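Local coordinates for VP4 CORE protein (Bluetongue virus, PDB 2JHP) that forms part of the inner capsid of the virus and works as a multifunctional enzyme that caps viral RNA, at residues A[81-84]-A[85-88]; A[96-99]-A[100-103]; A[204-207]-A[208-212]; A[553-556]-A[557-560]. All coordinates share one frame; numbering follows the deposited sequence.

Interaction 1: residues A[81-84]-A[85-88]; sequences IIKT and VDVR
From Lys83 through Thr84 and Val85 the backbone runs nearly extended, then bends at Asp86, whose helical phi/psi of -63°/-53° carries the chain from one β strand into the next. Strand 82-84 pairs antiparallel with strand 75-77, and strand 87-88 forms the edge of a five-stranded parallel sheet beside 67-71; the turn between them links the two sheets. Lys83 sends CG away from its own backbone N (chi1 175°), and bends at chi2 and chi4 bring the ammonium group back over the turn. There it makes a salt bridge to the Asp86 carboxylate, its hydrogen bond weak, Lys83 NZ to Asp86 OD2 at 3.4 Å, the two side chains crossing at about a right angle. Asp86 is buried, and its main charge partner is Arg63 of helix 59-64, at Asp86 OD1, which also accepts from Phe69 N, while Asp86 OD2 is hydrogen-bonded to Thr490 OG1. Two cations nearby would be expected to favour the ionised carboxylate. Thr84 OG1 bonds to the Asp488 carboxylate, and the backbone O of Asp488 takes a bond from Lys83 NZ. The same Lys83 NZ donates to Thr84 O at 2.7 Å, arriving in the carbonyl plane on a lone pair.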
ATOM      1  N   ILE A  81      15.618   1.843  23.103  1.00 14.86           N
ATOM      2  CA  ILE A  81      14.693   2.971  23.096  1.00 19.18           C
ATOM      3  C   ILE A  81      13.559   2.711  24.093  1.00 19.53           C
ATOM      4  O   ILE A  81      13.433   1.606  24.634  1.00 16.45           O
ATOM      5  CB  ILE A  81      14.081   3.210  21.674  1.00 28.78           C
ATOM      6  CG1 ILE A  81      13.325   1.970  21.178  1.00 55.25           C
ATOM      7  CG2 ILE A  81      15.155   3.641  20.662  1.00 55.59           C
ATOM      8  CD1 ILE A  81      12.360   2.254  20.041  1.00 14.56           C
ATOM      9  N   ILE A  82      12.748   3.737  24.341  1.00 16.51           N
ATOM     10  CA  ILE A  82      11.494   3.565  25.063  1.00 15.00           C
ATOM     11  C   ILE A  82      10.421   3.259  24.007  1.00 18.67           C
ATOM     12  O   ILE A  82       9.858   4.168  23.382  1.00 22.94           O
ATOM     13  CB  ILE A  82      11.152   4.805  25.942  1.00 12.78           C
ATOM     14  CG1 ILE A  82      12.253   5.030  26.987  1.00  1.34           C
ATOM     15  CG2 ILE A  82       9.819   4.620  26.645  1.00 11.01           C
ATOM     16  CD1 ILE A  82      12.142   6.320  27.771  1.00 17.33           C
ATOM     17  N   LYS A  83      10.171   1.967  23.798  1.00 19.97           N
ATOM     18  CA  LYS A  83       9.325   1.496  22.701  1.00 13.22           C
ATOM     19  C   LYS A  83       7.840   1.718  22.956  1.00 18.23           C
ATOM     20  O   LYS A  83       7.319   1.262  23.967  1.00 21.74           O
ATOM     21  CB  LYS A  83       9.582   0.003  22.436  1.00 10.07           C
ATOM     22  CG  LYS A  83       8.661  -0.638  21.393  1.00 13.09           C
ATOM     23  CD  LYS A  83       8.928  -0.115  19.978  1.00 34.53           C
ATOM     24  CE  LYS A  83       7.875  -0.602  18.985  1.00 11.29           C
ATOM     25  NZ  LYS A  83       6.710   0.321  18.840  1.00 24.06           N
ATOM     26  N   THR A  84       7.166   2.394  22.025  1.00 16.63           N
ATOM     27  CA  THR A  84       5.710   2.557  22.069  1.00 25.30           C
ATOM     28  C   THR A  84       5.019   1.195  21.980  1.00 17.35           C
ATOM     29  O   THR A  84       5.378   0.360  21.145  1.00 25.17           O
ATOM     30  CB  THR A  84       5.196   3.469  20.929  1.00 21.58           C
ATOM     31  OG1 THR A  84       5.909   4.708  20.945  1.00 20.80           O
ATOM     32  CG2 THR A  84       3.710   3.757  21.087  1.00 30.72           C
ATOM     33  N   VAL A  85       4.038   0.984  22.853  1.00 18.42           N
ATOM     34  CA  VAL A  85       3.299  -0.279  22.932  1.00 10.69           C
ATOM     35  C   VAL A  85       2.508  -0.558  21.648  1.00 14.06           C
ATOM     36  O   VAL A  85       1.715   0.274  21.206  1.00 18.42           O
ATOM     37  CB  VAL A  85       2.409  -0.313  24.211  1.00 11.11           C
ATOM     38  CG1 VAL A  85       1.230  -1.222  24.058  1.00-13.30           C
ATOM     39  CG2 VAL A  85       3.231  -0.756  25.405  1.00 19.86           C
ATOM     40  N   ASP A  86       2.768  -1.716  21.041  1.00 12.85           N
ATOM     41  CA  ASP A  86       2.097  -2.144  19.803  1.00 19.54           C
ATOM     42  C   ASP A  86       0.594  -2.341  19.984  1.00 24.54           C
ATOM     43  O   ASP A  86      -0.201  -1.803  19.218  1.00 21.96           O
ATOM     44  CB  ASP A  86       2.709  -3.446  19.263  1.00 20.33           C
ATOM     45  CG  ASP A  86       4.104  -3.257  18.687  1.00 18.03           C
ATOM     46  OD1 ASP A  86       4.875  -4.239  18.708  1.00 35.22           O
ATOM     47  OD2 ASP A  86       4.434  -2.144  18.215  1.00 21.13           O
ATOM     48  N   VAL A  87       0.217  -3.133  20.986  1.00 21.43           N
ATOM     49  CA  VAL A  87      -1.188  -3.381  21.297  1.00 15.56           C
ATOM     50  C   VAL A  87      -1.458  -2.861  22.696  1.00 14.87           C
ATOM     51  O   VAL A  87      -0.947  -3.412  23.670  1.00 13.99           O
ATOM     52  CB  VAL A  87      -1.546  -4.895  21.259  1.00 11.10           C
ATOM     53  CG1 VAL A  87      -3.053  -5.106  21.429  1.00 21.42           C
ATOM     54  CG2 VAL A  87      -1.078  -5.530  19.980  1.00 33.69           C
ATOM     55  N   ARG A  88      -2.252  -1.802  22.804  1.00 10.08           N
ATOM     56  CA  ARG A  88      -2.624  -1.314  24.131  1.00 13.33           C
ATOM     57  C   ARG A  88      -3.944  -1.899  24.614  1.00 18.23           C
ATOM     58  O   ARG A  88      -5.006  -1.600  24.074  1.00 11.28           O
ATOM     59  CB  ARG A  88      -2.627   0.216  24.224  1.00 16.09           C
ATOM     60  CG  ARG A  88      -2.703   0.692  25.659  1.00 30.65           C
ATOM     61  CD  ARG A  88      -2.352   2.150  25.822  1.00 47.78           C
ATOM     62  NE  ARG A  88      -2.311   2.495  27.241  1.00  7.94           N
ATOM     63  CZ  ARG A  88      -1.976   3.685  27.729  1.00 -1.47           C
ATOM     64  NH1 ARG A  88      -1.645   4.681  26.915  1.00 33.75           N
ATOM     65  NH2 ARG A  88      -1.973   3.880  29.041  1.00 16.41           N
TER

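Interaction 2: residues A[96-99]-A[100-103]; sequences SHDM and KAFE
Asp98 meets Ala101 first through its CB, which rests 3.8 Å from Ala101 CB, methylene against methyl. Next along, Asp98 CG lies 3.6 Å from Ala101 N, because the side chain is turned anti to the backbone N of Asp98 (chi1 -164°) and so swings over the start of the helix. At the tip, Asp98 OD1 takes two weak hydrogen bonds: Lys100 N at 2.9 Å, strongly bent (123° at the hydrogen), and Ala101 N at 3.2 Å, much straighter at 162°, while Asp98 OD2 lies near the Ala101 methyl. This is an N-cap: Asp98 stands right before helix 99-112 and its carboxylate occupies amides that have no preceding turn to bond to, where its negative charge should also suit the helix dipole. Its backbone O opens the regular pattern by accepting from Phe102 N, and Met99 O follows with Glu103 N. Met99 bends at chi2, so that its sulfur comes obliquely to the Phe102 ring, Met99 SD to Phe102 CD2 at 4.3 Å, while Met99 CE ends 3.4 Å from Glu103 OE2. That carboxylate oxygen is hydrogen-bonded to Tyr49 OH, on strand 48-51, which also touches the side chains of Met99 and Phe102.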
ATOM      1  N   SER A  96     -12.183  -7.416  33.024  1.00 39.14           N
ATOM      2  CA  SER A  96     -12.605  -8.749  33.579  1.00 30.59           C
ATOM      3  C   SER A  96     -11.858 -10.102  33.414  1.00 19.18           C
ATOM      4  O   SER A  96     -12.475 -11.148  33.620  1.00 25.34           O
ATOM      5  CB  SER A  96     -14.084  -9.006  33.160  1.00 29.38           C
ATOM      6  OG  SER A  96     -14.933  -7.921  33.600  1.00 61.87           O
ATOM      7  N   HIS A  97     -10.585 -10.121  33.046  1.00 14.01           N
ATOM      8  CA  HIS A  97      -9.832 -11.387  32.926  1.00 21.98           C
ATOM      9  C   HIS A  97     -10.384 -12.347  31.865  1.00 18.55           C
ATOM     10  O   HIS A  97     -10.162 -13.558  31.943  1.00 21.68           O
ATOM     11  CB  HIS A  97      -9.754 -12.116  34.276  1.00 30.18           C
ATOM     12  CG  HIS A  97      -9.012 -11.360  35.331  1.00 45.48           C
ATOM     13  ND1 HIS A  97      -9.546 -10.261  35.974  1.00126.70           N
ATOM     14  CD2 HIS A  97      -7.781 -11.554  35.866  1.00 18.01           C
ATOM     15  CE1 HIS A  97      -8.672  -9.806  36.854  1.00 10.54           C
ATOM     16  NE2 HIS A  97      -7.594 -10.572  36.808  1.00 25.20           N
ATOM     17  N   ASP A  98     -11.103 -11.805  30.884  1.00 28.48           N
ATOM     18  CA  ASP A  98     -11.609 -12.592  29.763  1.00 31.68           C
ATOM     19  C   ASP A  98     -10.470 -12.921  28.790  1.00 25.57           C
ATOM     20  O   ASP A  98      -9.910 -12.027  28.146  1.00 31.93           O
ATOM     21  CB  ASP A  98     -12.732 -11.829  29.047  1.00 51.80           C
ATOM     22  CG  ASP A  98     -13.564 -12.719  28.129  1.00 -7.08           C
ATOM     23  OD1 ASP A  98     -13.013 -13.678  27.544  1.00 27.50           O
ATOM     24  OD2 ASP A  98     -14.779 -12.449  27.986  1.00 30.82           O
ATOM     25  N   MET A  99     -10.131 -14.205  28.693  1.00 18.20           N
ATOM     26  CA  MET A  99      -9.080 -14.658  27.775  1.00 22.15           C
ATOM     27  C   MET A  99      -9.483 -14.458  26.312  1.00 17.45           C
ATOM     28  O   MET A  99      -8.641 -14.132  25.478  1.00 26.94           O
ATOM     29  CB  MET A  99      -8.700 -16.121  28.040  1.00 22.47           C
ATOM     30  CG  MET A  99      -7.467 -16.607  27.280  1.00 21.83           C
ATOM     31  SD  MET A  99      -5.974 -15.661  27.660  1.00 29.49           S
ATOM     32  CE  MET A  99      -4.886 -16.203  26.348  1.00 57.79           C
ATOM     33  N   LYS A 100     -10.769 -14.643  26.014  1.00 11.27           N
ATOM     34  CA  LYS A 100     -11.290 -14.417  24.667  1.00 11.03           C
ATOM     35  C   LYS A 100     -11.240 -12.944  24.237  1.00 16.17           C
ATOM     36  O   LYS A 100     -10.671 -12.628  23.190  1.00 29.69           O
ATOM     37  CB  LYS A 100     -12.698 -15.008  24.506  1.00  3.14           C
ATOM     38  CG  LYS A 100     -12.690 -16.486  24.114  1.00  6.09           C
ATOM     39  CD  LYS A 100     -14.090 -17.074  24.045  1.00 28.41           C
ATOM     40  CE  LYS A 100     -14.045 -18.555  23.703  1.00112.02           C
ATOM     41  NZ  LYS A 100     -15.408 -19.155  23.687  1.00 -1.40           N
ATOM     42  N   ALA A 101     -11.804 -12.049  25.047  1.00 21.04           N
ATOM     43  CA  ALA A 101     -11.790 -10.616  24.729  1.00 18.86           C
ATOM     44  C   ALA A 101     -10.364 -10.072  24.580  1.00  3.06           C
ATOM     45  O   ALA A 101     -10.094  -9.250  23.703  1.00 11.99           O
ATOM     46  CB  ALA A 101     -12.558  -9.829  25.770  1.00 20.36           C
ATOM     47  N   PHE A 102      -9.465 -10.552  25.438  1.00 -9.88           N
ATOM     48  CA  PHE A 102      -8.034 -10.254  25.369  1.00  0.80           C
ATOM     49  C   PHE A 102      -7.459 -10.611  24.004  1.00 12.46           C
ATOM     50  O   PHE A 102      -6.864  -9.769  23.333  1.00 40.42           O
ATOM     51  CB  PHE A 102      -7.294 -11.013  26.482  1.00  2.81           C
ATOM     52  CG  PHE A 102      -5.810 -10.733  26.539  1.00 -4.00           C
ATOM     53  CD1 PHE A 102      -5.340  -9.481  26.933  1.00 86.57           C
ATOM     54  CD2 PHE A 102      -4.883 -11.731  26.217  1.00-12.75           C
ATOM     55  CE1 PHE A 102      -3.973  -9.214  26.993  1.00  2.69           C
ATOM     56  CE2 PHE A 102      -3.509 -11.475  26.272  1.00 17.29           C
ATOM     57  CZ  PHE A 102      -3.053 -10.211  26.659  1.00 -2.60           C
ATOM     58  N   GLU A 103      -7.654 -11.861  23.594  1.00  9.09           N
ATOM     59  CA  GLU A 103      -7.137 -12.342  22.317  1.00 -3.37           C
ATOM     60  C   GLU A 103      -7.728 -11.589  21.118  1.00  2.72           C
ATOM     61  O   GLU A 103      -6.998 -11.230  20.192  1.00 11.67           O
ATOM     62  CB  GLU A 103      -7.353 -13.852  22.189  1.00-12.76           C
ATOM     63  CG  GLU A 103      -6.607 -14.662  23.250  1.00 -7.55           C
ATOM     64  CD  GLU A 103      -6.482 -16.152  22.926  1.00 27.87           C
ATOM     65  OE1 GLU A 103      -7.503 -16.793  22.571  1.00 34.14           O
ATOM     66  OE2 GLU A 103      -5.348 -16.678  23.046  1.00  8.39           O
TER

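Interaction 3: residues A[204-207]-A[208-212]; sequences LMQF and KKRSP
Leu204, Met205, Gln206 and Phe207 each offer a carbonyl to the amide four residues on, Lys208 to Ser211, in the last turns of helix 202-210. The final bond, Ser211 N to Phe207 O, is short at 2.6 Å, and Ser211 then leaves helical phi/psi. In the chain the helix follows strand 192-196 and, with helix 212-216, leads to strand 219-223, its parallel neighbour in a mixed seven-stranded sheet of order 3-2-1-4-5-7-6, the arrangement of Rossmann-like methyltransferases. On one side Gln206 folds back at chi2 (-63°) to meet Arg210. Gln206 OE1 sits at the edge of the guanidinium, in its plane, and receives both terminal nitrogens, Arg210 NH1 at 2.6 Å and Arg210 NH2 at 2.8 Å. The amide and guanidinium planes stand 79° apart; both donors approach from one face of the amide, NH1 well above the carbonyl plane. Phe207, turned inward toward Trp220 and Phe215, carries Ser211 CB over one ring face, 4.2 Å from the centroid, a CH-π contact. Arg210 NE also forms a salt bridge with Asp176; the two grips, at NE and at NH1/NH2, hold the orientation of the guanidinium, and its charge probably polarises the Gln206 carbonyl.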
ATOM      1  N   LEU A 204     -17.321  24.065   0.193  1.00 18.46           N
ATOM      2  CA  LEU A 204     -15.880  24.255  -0.001  1.00 20.40           C
ATOM      3  C   LEU A 204     -15.139  24.296   1.328  1.00 28.55           C
ATOM      4  O   LEU A 204     -14.026  23.798   1.437  1.00 21.86           O
ATOM      5  CB  LEU A 204     -15.566  25.510  -0.830  1.00 10.87           C
ATOM      6  CG  LEU A 204     -14.095  25.742  -1.231  1.00 14.40           C
ATOM      7  CD1 LEU A 204     -13.534  24.596  -2.068  1.00 18.89           C
ATOM      8  CD2 LEU A 204     -13.934  27.048  -1.986  1.00 26.03           C
ATOM      9  N   MET A 205     -15.764  24.887   2.336  1.00 19.22           N
ATOM     10  CA  MET A 205     -15.125  25.031   3.645  1.00 20.35           C
ATOM     11  C   MET A 205     -15.040  23.703   4.383  1.00 20.57           C
ATOM     12  O   MET A 205     -14.107  23.482   5.148  1.00 21.07           O
ATOM     13  CB  MET A 205     -15.837  26.092   4.488  1.00 23.05           C
ATOM     14  CG  MET A 205     -15.752  27.501   3.891  1.00 12.90           C
ATOM     15  SD  MET A 205     -14.076  28.191   3.759  1.00 21.04           S
ATOM     16  CE  MET A 205     -13.870  28.870   5.415  1.00 37.06           C
ATOM     17  N   GLN A 206     -15.999  22.813   4.135  1.00 21.81           N
ATOM     18  CA  GLN A 206     -15.932  21.469   4.694  1.00 36.18           C
ATOM     19  C   GLN A 206     -14.827  20.637   4.043  1.00 34.92           C
ATOM     20  O   GLN A 206     -14.217  19.791   4.696  1.00 22.10           O
ATOM     21  CB  GLN A 206     -17.286  20.761   4.626  1.00 60.47           C
ATOM     22  CG  GLN A 206     -18.287  21.263   5.660  1.00 24.10           C
ATOM     23  CD  GLN A 206     -17.837  21.025   7.096  1.00 76.69           C
ATOM     24  OE1 GLN A 206     -18.063  19.954   7.654  1.00 13.16           O
ATOM     25  NE2 GLN A 206     -17.213  22.031   7.702  1.00  7.60           N
ATOM     26  N   PHE A 207     -14.561  20.899   2.766  1.00 20.89           N
ATOM     27  CA  PHE A 207     -13.430  20.274   2.078  1.00 22.08           C
ATOM     28  C   PHE A 207     -12.105  20.737   2.701  1.00 28.36           C
ATOM     29  O   PHE A 207     -11.238  19.916   3.005  1.00 16.37           O
ATOM     30  CB  PHE A 207     -13.476  20.561   0.579  1.00 20.55           C
ATOM     31  CG  PHE A 207     -12.474  19.768  -0.231  1.00 29.10           C
ATOM     32  CD1 PHE A 207     -12.669  18.409  -0.475  1.00 14.40           C
ATOM     33  CD2 PHE A 207     -11.346  20.390  -0.773  1.00 16.93           C
ATOM     34  CE1 PHE A 207     -11.750  17.680  -1.227  1.00 21.70           C
ATOM     35  CE2 PHE A 207     -10.422  19.662  -1.529  1.00 25.14           C
ATOM     36  CZ  PHE A 207     -10.627  18.310  -1.754  1.00 27.93           C
ATOM     37  N   LYS A 208     -11.971  22.045   2.914  1.00 11.67           N
ATOM     38  CA  LYS A 208     -10.825  22.607   3.633  1.00 10.83           C
ATOM     39  C   LYS A 208     -10.610  21.918   4.981  1.00 26.70           C
ATOM     40  O   LYS A 208      -9.485  21.567   5.322  1.00 22.94           O
ATOM     41  CB  LYS A 208     -10.988  24.118   3.835  1.00 15.63           C
ATOM     42  CG  LYS A 208      -9.815  24.768   4.561  1.00 -9.90           C
ATOM     43  CD  LYS A 208     -10.092  26.212   5.064  1.00  9.12           C
ATOM     44  CE  LYS A 208     -10.839  26.248   6.381  1.00 51.10           C
ATOM     45  NZ  LYS A 208     -11.072  27.653   6.808  1.00146.83           N
ATOM     46  N   LYS A 209     -11.695  21.719   5.728  1.00 18.24           N
ATOM     47  CA  LYS A 209     -11.639  21.128   7.072  1.00 34.90           C
ATOM     48  C   LYS A 209     -11.289  19.636   7.039  1.00 30.16           C
ATOM     49  O   LYS A 209     -10.436  19.180   7.794  1.00 15.33           O
ATOM     50  CB  LYS A 209     -12.953  21.396   7.835  1.00 28.16           C
ATOM     51  CG  LYS A 209     -13.039  20.820   9.241  1.00 26.61           C
ATOM     52  CD  LYS A 209     -13.541  21.886  10.227  1.00 11.82           C
ATOM     53  CE  LYS A 209     -15.048  21.803  10.524  1.00 20.34           C
ATOM     54  NZ  LYS A 209     -15.317  21.251  11.897  1.00 38.75           N
ATOM     55  N   ARG A 210     -11.926  18.886   6.147  1.00 15.11           N
ATOM     56  CA  ARG A 210     -11.655  17.450   6.033  1.00 21.98           C
ATOM     57  C   ARG A 210     -10.374  17.118   5.247  1.00 16.21           C
ATOM     58  O   ARG A 210      -9.739  16.105   5.514  1.00 15.94           O
ATOM     59  CB  ARG A 210     -12.845  16.722   5.418  1.00 33.83           C
ATOM     60  CG  ARG A 210     -14.131  16.891   6.173  1.00 47.05           C
ATOM     61  CD  ARG A 210     -15.120  15.847   5.713  1.00 57.60           C
ATOM     62  NE  ARG A 210     -16.538  16.228   5.769  1.00  5.45           N
ATOM     63  CZ  ARG A 210     -17.051  17.327   6.331  1.00 56.51           C
ATOM     64  NH1 ARG A 210     -16.276  18.229   6.923  1.00 48.31           N
ATOM     65  NH2 ARG A 210     -18.367  17.522   6.292  1.00  7.51           N
ATOM     66  N   SER A 211     -10.012  17.962   4.284  1.00 18.84           N
ATOM     67  CA  SER A 211      -8.833  17.730   3.459  1.00 16.96           C
ATOM     68  C   SER A 211      -7.948  18.979   3.345  1.00 16.37           C
ATOM     69  O   SER A 211      -7.839  19.559   2.259  1.00 19.76           O
ATOM     70  CB  SER A 211      -9.256  17.275   2.061  1.00 11.67           C
ATOM     71  OG  SER A 211     -10.298  16.324   2.119  1.00 21.51           O
ATOM     72  N   PRO A 212      -7.312  19.397   4.463  1.00 15.21           N
ATOM     73  CA  PRO A 212      -6.474  20.610   4.457  1.00 16.42           C
ATOM     74  C   PRO A 212      -5.470  20.638   3.303  1.00 19.84           C
ATOM     75  O   PRO A 212      -5.371  21.644   2.600  1.00 16.28           O
ATOM     76  CB  PRO A 212      -5.728  20.549   5.802  1.00 -7.37           C
ATOM     77  CG  PRO A 212      -6.557  19.661   6.680  1.00-14.21           C
ATOM     78  CD  PRO A 212      -7.356  18.746   5.787  1.00 17.54           C
TER

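Interaction 4: residues A[553-556]-A[557-560]; sequences GHLY and VTLM
Tyr556 carries Met560 over one face of its ring: Met560 CB stands above that face, and the sulfur reaches it obliquely, Met560 SD 5.2 Å from the centroid and 35° off the ring normal, a Met-aromatic contact. Bends at chi2 and chi3 turn the thioether back toward the tyrosine; the modelled methyl is implausibly close to the ring, so its exact place is doubtful. Tyr556 CD2 meets Val557 CG2 at 4.2 Å. The second flat group, the His554 imidazole, receives the Thr558 methyl obliquely, with Thr558 CG2 3.9 Å from His554 CE1; it also meets Phe520 edge-to-face and lies at about 20° to the Trp571 ring. Tyr556, Met560, His554 and Thr558 all belong to helix 551-561, which packs among helices 523-533, 568-576 and 612-625 in the C-terminal, all-helical part of the chain. Leu555 and Leu559, one turn apart, touch at 4.4 Å between Leu555 CG and Leu559 CD1, and face helix 612-625 through Leu619 and Tyr622. Thr558 places its hydroxyl between its own N and carbonyl carbon (chi1 46°), aimed back at the preceding turn. There Thr558 OG1 has Leu555 O at 2.7 Å and His554 O at 2.9 Å, two acceptors for one proton. His554 O accepts the backbone Thr558 N at 3.2 Å, from above the carbonyl plane.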
ATOM      1  N   GLY A 553      25.020 -27.668   6.094  1.00  5.88           N
ATOM      2  CA  GLY A 553      23.701 -28.137   6.563  1.00  9.74           C
ATOM      3  C   GLY A 553      22.754 -26.971   6.791  1.00 13.24           C
ATOM      4  O   GLY A 553      21.548 -27.068   6.551  1.00  6.95           O
ATOM      5  N   HIS A 554      23.327 -25.859   7.243  1.00  6.22           N
ATOM      6  CA  HIS A 554      22.618 -24.604   7.436  1.00  5.20           C
ATOM      7  C   HIS A 554      21.982 -24.115   6.143  1.00 13.73           C
ATOM      8  O   HIS A 554      20.852 -23.652   6.150  1.00 16.20           O
ATOM      9  CB  HIS A 554      23.599 -23.562   7.956  1.00  7.51           C
ATOM     10  CG  HIS A 554      22.959 -22.290   8.397  1.00 25.61           C
ATOM     11  ND1 HIS A 554      22.334 -21.429   7.520  1.00 23.75           N
ATOM     12  CD2 HIS A 554      22.864 -21.719   9.621  1.00 25.84           C
ATOM     13  CE1 HIS A 554      21.862 -20.394   8.189  1.00 53.88           C
ATOM     14  NE2 HIS A 554      22.170 -20.545   9.465  1.00 10.61           N
ATOM     15  N   LEU A 555      22.713 -24.219   5.036  1.00 17.77           N
ATOM     16  CA  LEU A 555      22.215 -23.742   3.739  1.00 16.00           C
ATOM     17  C   LEU A 555      21.163 -24.680   3.149  1.00 12.89           C
ATOM     18  O   LEU A 555      20.155 -24.236   2.588  1.00 37.64           O
ATOM     19  CB  LEU A 555      23.369 -23.543   2.740  1.00  7.17           C
ATOM     20  CG  LEU A 555      23.015 -22.808   1.439  1.00 21.10           C
ATOM     21  CD1 LEU A 555      22.649 -21.342   1.677  1.00 27.86           C
ATOM     22  CD2 LEU A 555      24.167 -22.902   0.458  1.00  9.43           C
ATOM     23  N   TYR A 556      21.432 -25.980   3.271  1.00 12.20           N
ATOM     24  CA  TYR A 556      20.577 -27.014   2.728  1.00 15.82           C
ATOM     25  C   TYR A 556      19.228 -26.991   3.442  1.00  7.84           C
ATOM     26  O   TYR A 556      18.180 -27.118   2.802  1.00 17.22           O
ATOM     27  CB  TYR A 556      21.252 -28.382   2.849  1.00 21.06           C
ATOM     28  CG  TYR A 556      20.338 -29.548   2.534  1.00  7.38           C
ATOM     29  CD1 TYR A 556      20.242 -30.063   1.236  1.00 30.05           C
ATOM     30  CD2 TYR A 556      19.552 -30.127   3.536  1.00 19.73           C
ATOM     31  CE1 TYR A 556      19.390 -31.129   0.951  1.00  3.22           C
ATOM     32  CE2 TYR A 556      18.697 -31.181   3.264  1.00  8.66           C
ATOM     33  CZ  TYR A 556      18.616 -31.686   1.977  1.00 -1.04           C
ATOM     34  OH  TYR A 556      17.764 -32.745   1.732  1.00 24.99           O
ATOM     35  N   VAL A 557      19.258 -26.805   4.760  1.00 13.61           N
ATOM     36  CA  VAL A 557      18.027 -26.767   5.540  1.00 14.69           C
ATOM     37  C   VAL A 557      17.215 -25.504   5.243  1.00 10.16           C
ATOM     38  O   VAL A 557      16.019 -25.600   4.971  1.00 20.08           O
ATOM     39  CB  VAL A 557      18.274 -26.985   7.055  1.00 14.72           C
ATOM     40  CG1 VAL A 557      17.045 -26.625   7.864  1.00  9.11           C
ATOM     41  CG2 VAL A 557      18.667 -28.451   7.327  1.00  5.35           C
ATOM     42  N   THR A 558      17.872 -24.342   5.258  1.00 17.31           N
ATOM     43  CA  THR A 558      17.207 -23.062   4.985  1.00 10.95           C
ATOM     44  C   THR A 558      16.450 -23.098   3.663  1.00 19.70           C
ATOM     45  O   THR A 558      15.275 -22.729   3.616  1.00 41.06           O
ATOM     46  CB  THR A 558      18.186 -21.852   4.981  1.00 17.46           C
ATOM     47  OG1 THR A 558      19.350 -22.181   4.218  1.00 50.32           O
ATOM     48  CG2 THR A 558      18.610 -21.472   6.395  1.00 26.85           C
ATOM     49  N   LEU A 559      17.113 -23.567   2.606  1.00 22.00           N
ATOM     50  CA  LEU A 559      16.475 -23.731   1.294  1.00  4.45           C
ATOM     51  C   LEU A 559      15.363 -24.802   1.251  1.00 15.13           C
ATOM     52  O   LEU A 559      14.225 -24.537   0.824  1.00 12.94           O
ATOM     53  CB  LEU A 559      17.524 -24.056   0.239  1.00  6.18           C
ATOM     54  CG  LEU A 559      18.356 -22.895  -0.290  1.00 10.89           C
ATOM     55  CD1 LEU A 559      19.473 -23.444  -1.169  1.00 41.92           C
ATOM     56  CD2 LEU A 559      17.484 -21.911  -1.054  1.00121.53           C
ATOM     57  N   MET A 560      15.704 -26.003   1.710  1.00  8.97           N
ATOM     58  CA  MET A 560      14.841 -27.163   1.591  1.00 14.70           C
ATOM     59  C   MET A 560      13.610 -27.047   2.483  1.00 16.10           C
ATOM     60  O   MET A 560      12.580 -27.625   2.179  1.00 24.17           O
ATOM     61  CB  MET A 560      15.641 -28.424   1.908  1.00 13.64           C
ATOM     62  CG  MET A 560      15.025 -29.727   1.424  1.00 23.86           C
ATOM     63  SD  MET A 560      15.057 -29.944  -0.354  1.00 24.73           S
ATOM     64  CE  MET A 560      16.800 -30.175  -0.644  1.00 36.87           C
TER

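Overall arrangement
Interactions 1 and 2 follow one another in the N-terminal part of the chain: strand 87-88 leads through a loop to helix 99-112, and the centres lie about 20 Å apart, with nearest atoms about 6 Å apart. Interaction 3 belongs to a separate, Rossmann-like sheet and comes closest to ligands, with the Ser211 side chain about 7 Å from one bound guanine and that of Leu204 about 7 Å from an S-adenosyl-L-homocysteine; Phe207 touches Asp184 and Arg214 of that guanine pocket. In interaction 1 the Asp86 side chain is about 14 Å from a guanine. Interaction 4 lies across the chain's centre from interaction 3, their centres about 56 Å apart.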